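Local structure of extracellular solute-binding protein family 1 (Kribbella flavida, 5IXP) at residues T132-V137 against Y329-P334. The protein probably captures an extracellular solute, perhaps a sugar, and delivers it to an ABC transporter, as solute-binding proteins of this family do. Residues are numbered along the deposited sequence; the frame is centred on the assembly and turned at random.
Sequences TDRAEV and YFNNAP
The first turn of helix 134-138 meets the loop that leads into helix 335-344 at the periphery of this periplasmic-binding-protein fold, where Arg-134 reaches across to Asn-331, Ala-333 and Pro-334. One face of its guanidinium lies over the loop: Ala-333 CA is 3.3 Å from Arg-134 NH1, and Pro-334 CD sits 3.5 Å from Arg-134 NH2, both toward the rim of the group. At the edge, near the guanidinium plane, NH1 gives a weak, bent hydrogen bond to Asn-331 O (3.1 Å, 129°). A water bridges the same carbonyl to Arg-134 NH2, which donates to it over 3.1 Å. Arg-134 CG lies between the backbone N and the carbonyl carbon (chi1 71°), and a second bend at chi3 (67°) brings the flat end of the side chain against the loop. Asp-133 caps the helix, its OD1 accepting from Ala-135 N at 2.8 Å. On strand 257-260, Asp-258 OD1 forms a salt bridge with Arg-134 NH1 and OD2 accepts from Asn-331 ND2. A leucine in place of Arg-134 would probably leave Asp-258 without this cationic mate and Asn-331 O without both its NH1 donor and the water bridge to NH2. Helix and loop are thus held less by their own weak hydrogen bond than by a shared carboxylate, one oxygen of which meets each.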
loop_
_atom_site.group_PDB
_atom_site.type_symbol
_atom_site.label_atom_id
_atom_site.label_comp_id
_atom_site.label_asym_id
_atom_site.label_seq_id
_atom_site.Cartn_x
_atom_site.Cartn_y
_atom_site.Cartn_z
ATOM N N THR A 132 7.006 -11.208 -23.978
ATOM C CA THR A 132 5.642 -10.831 -23.618
ATOM C C THR A 132 4.969 -11.817 -22.682
ATOM O O THR A 132 4.054 -11.425 -21.951
ATOM C CB THR A 132 4.771 -10.682 -24.874
ATOM O OG1 THR A 132 4.855 -11.885 -25.641
ATOM C CG2 THR A 132 5.239 -9.500 -25.725
ATOM N N ASP A 133 5.383 -13.082 -22.697
ATOM C CA ASP A 133 4.839 -14.068 -21.776
ATOM C C ASP A 133 5.203 -13.681 -20.351
ATOM O O ASP A 133 6.369 -13.405 -20.057
ATOM C CB ASP A 133 5.402 -15.446 -22.103
ATOM C CG ASP A 133 4.758 -16.551 -21.284
ATOM O OD1 ASP A 133 4.993 -16.616 -20.058
ATOM O OD2 ASP A 133 4.030 -17.371 -21.875
ATOM N N ARG A 134 4.207 -13.677 -19.455
ATOM C CA ARG A 134 4.463 -13.190 -18.100
ATOM C C ARG A 134 5.516 -14.029 -17.376
ATOM O O ARG A 134 6.215 -13.512 -16.498
ATOM C CB ARG A 134 3.157 -13.127 -17.288
ATOM C CG ARG A 134 2.551 -14.463 -16.892
ATOM C CD ARG A 134 1.274 -14.274 -16.054
ATOM N NE ARG A 134 0.202 -13.671 -16.847
ATOM C CZ ARG A 134 -0.682 -14.359 -17.566
ATOM N NH1 ARG A 134 -1.607 -13.715 -18.267
ATOM N NH2 ARG A 134 -0.649 -15.689 -17.584
ATOM N N ALA A 135 5.659 -15.313 -17.729
ATOM C CA ALA A 135 6.704 -16.114 -17.096
ATOM C C ALA A 135 8.090 -15.677 -17.552
ATOM O O ALA A 135 9.041 -15.696 -16.761
ATOM C CB ALA A 135 6.482 -17.601 -17.379
ATOM N N GLU A 136 8.217 -15.253 -18.807
ATOM C CA GLU A 136 9.493 -14.732 -19.287
ATOM C C GLU A 136 9.742 -13.310 -18.797
ATOM O O GLU A 136 10.883 -12.955 -18.471
ATOM C CB GLU A 136 9.528 -14.778 -20.812
ATOM C CG GLU A 136 9.452 -16.189 -21.383
ATOM C CD GLU A 136 10.687 -17.008 -21.056
ATOM O OE1 GLU A 136 11.750 -16.406 -20.804
ATOM O OE2 GLU A 136 10.599 -18.254 -21.060
ATOM N N VAL A 137 8.699 -12.477 -18.767
ATOM C CA VAL A 137 8.854 -11.104 -18.283
ATOM C C VAL A 137 9.309 -11.095 -16.829
ATOM O O VAL A 137 10.153 -10.279 -16.430
ATOM C CB VAL A 137 7.540 -10.320 -18.480
ATOM C CG1 VAL A 137 7.574 -8.975 -17.734
ATOM C CG2 VAL A 137 7.278 -10.097 -19.975
ATOM N N TYR A 329 -9.354 -8.869 -18.250
ATOM C CA TYR A 329 -8.792 -7.673 -18.874
ATOM C C TYR A 329 -7.278 -7.772 -18.996
ATOM O O TYR A 329 -6.705 -7.390 -20.025
ATOM C CB TYR A 329 -9.179 -6.430 -18.075
ATOM C CG TYR A 329 -8.848 -5.119 -18.757
ATOM C CD1 TYR A 329 -9.801 -4.463 -19.523
ATOM C CD2 TYR A 329 -7.591 -4.531 -18.626
ATOM C CE1 TYR A 329 -9.519 -3.262 -20.146
ATOM C CE2 TYR A 329 -7.298 -3.321 -19.243
ATOM C CZ TYR A 329 -8.270 -2.693 -20.004
ATOM O OH TYR A 329 -8.005 -1.496 -20.623
ATOM N N PHE A 330 -6.613 -8.289 -17.961
ATOM C CA PHE A 330 -5.158 -8.432 -17.965
ATOM C C PHE A 330 -4.743 -9.788 -18.543
ATOM O O PHE A 330 -4.046 -10.585 -17.912
ATOM C CB PHE A 330 -4.608 -8.228 -16.556
ATOM C CG PHE A 330 -4.542 -6.791 -16.151
ATOM C CD1 PHE A 330 -5.679 -6.131 -15.715
ATOM C CD2 PHE A 330 -3.351 -6.087 -16.243
ATOM C CE1 PHE A 330 -5.629 -4.795 -15.359
ATOM C CE2 PHE A 330 -3.292 -4.752 -15.889
ATOM C CZ PHE A 330 -4.438 -4.103 -15.452
ATOM N N ASN A 331 -5.194 -10.034 -19.777
ATOM C CA ASN A 331 -4.806 -11.222 -20.546
ATOM C C ASN A 331 -5.095 -12.509 -19.774
ATOM O O ASN A 331 -4.327 -13.472 -19.820
ATOM C CB ASN A 331 -3.328 -11.148 -20.957
ATOM C CG ASN A 331 -2.953 -12.197 -22.001
ATOM O OD1 ASN A 331 -3.748 -12.519 -22.880
ATOM N ND2 ASN A 331 -1.745 -12.738 -21.897
ATOM N N ASN A 332 -6.217 -12.525 -19.047
ATOM C CA ASN A 332 -6.627 -13.698 -18.273
ATOM C C ASN A 332 -5.545 -14.117 -17.286
ATOM O O ASN A 332 -5.318 -15.305 -17.063
ATOM C CB ASN A 332 -6.994 -14.872 -19.184
ATOM C CG ASN A 332 -8.295 -14.659 -19.903
ATOM O OD1 ASN A 332 -9.311 -14.349 -19.286
ATOM N ND2 ASN A 332 -8.277 -14.824 -21.216
ATOM N N ALA A 333 -4.862 -13.141 -16.697
ATOM C CA ALA A 333 -3.794 -13.465 -15.767
ATOM C C ALA A 333 -4.367 -14.172 -14.542
ATOM O O ALA A 333 -5.462 -13.831 -14.080
ATOM C CB ALA A 333 -3.038 -12.206 -15.336
ATOM N N PRO A 334 -3.659 -15.167 -13.999
ATOM C CA PRO A 334 -4.109 -15.854 -12.769
ATOM C C PRO A 334 -3.795 -15.017 -11.533
ATOM O O PRO A 334 -2.924 -15.336 -10.716
ATOM C CB PRO A 334 -3.318 -17.165 -12.824
ATOM C CG PRO A 334 -2.013 -16.753 -13.501
ATOM C CD PRO A 334 -2.387 -15.711 -14.516
HETATM O O HOH W 1 -2.989 -16.418 -19.449
#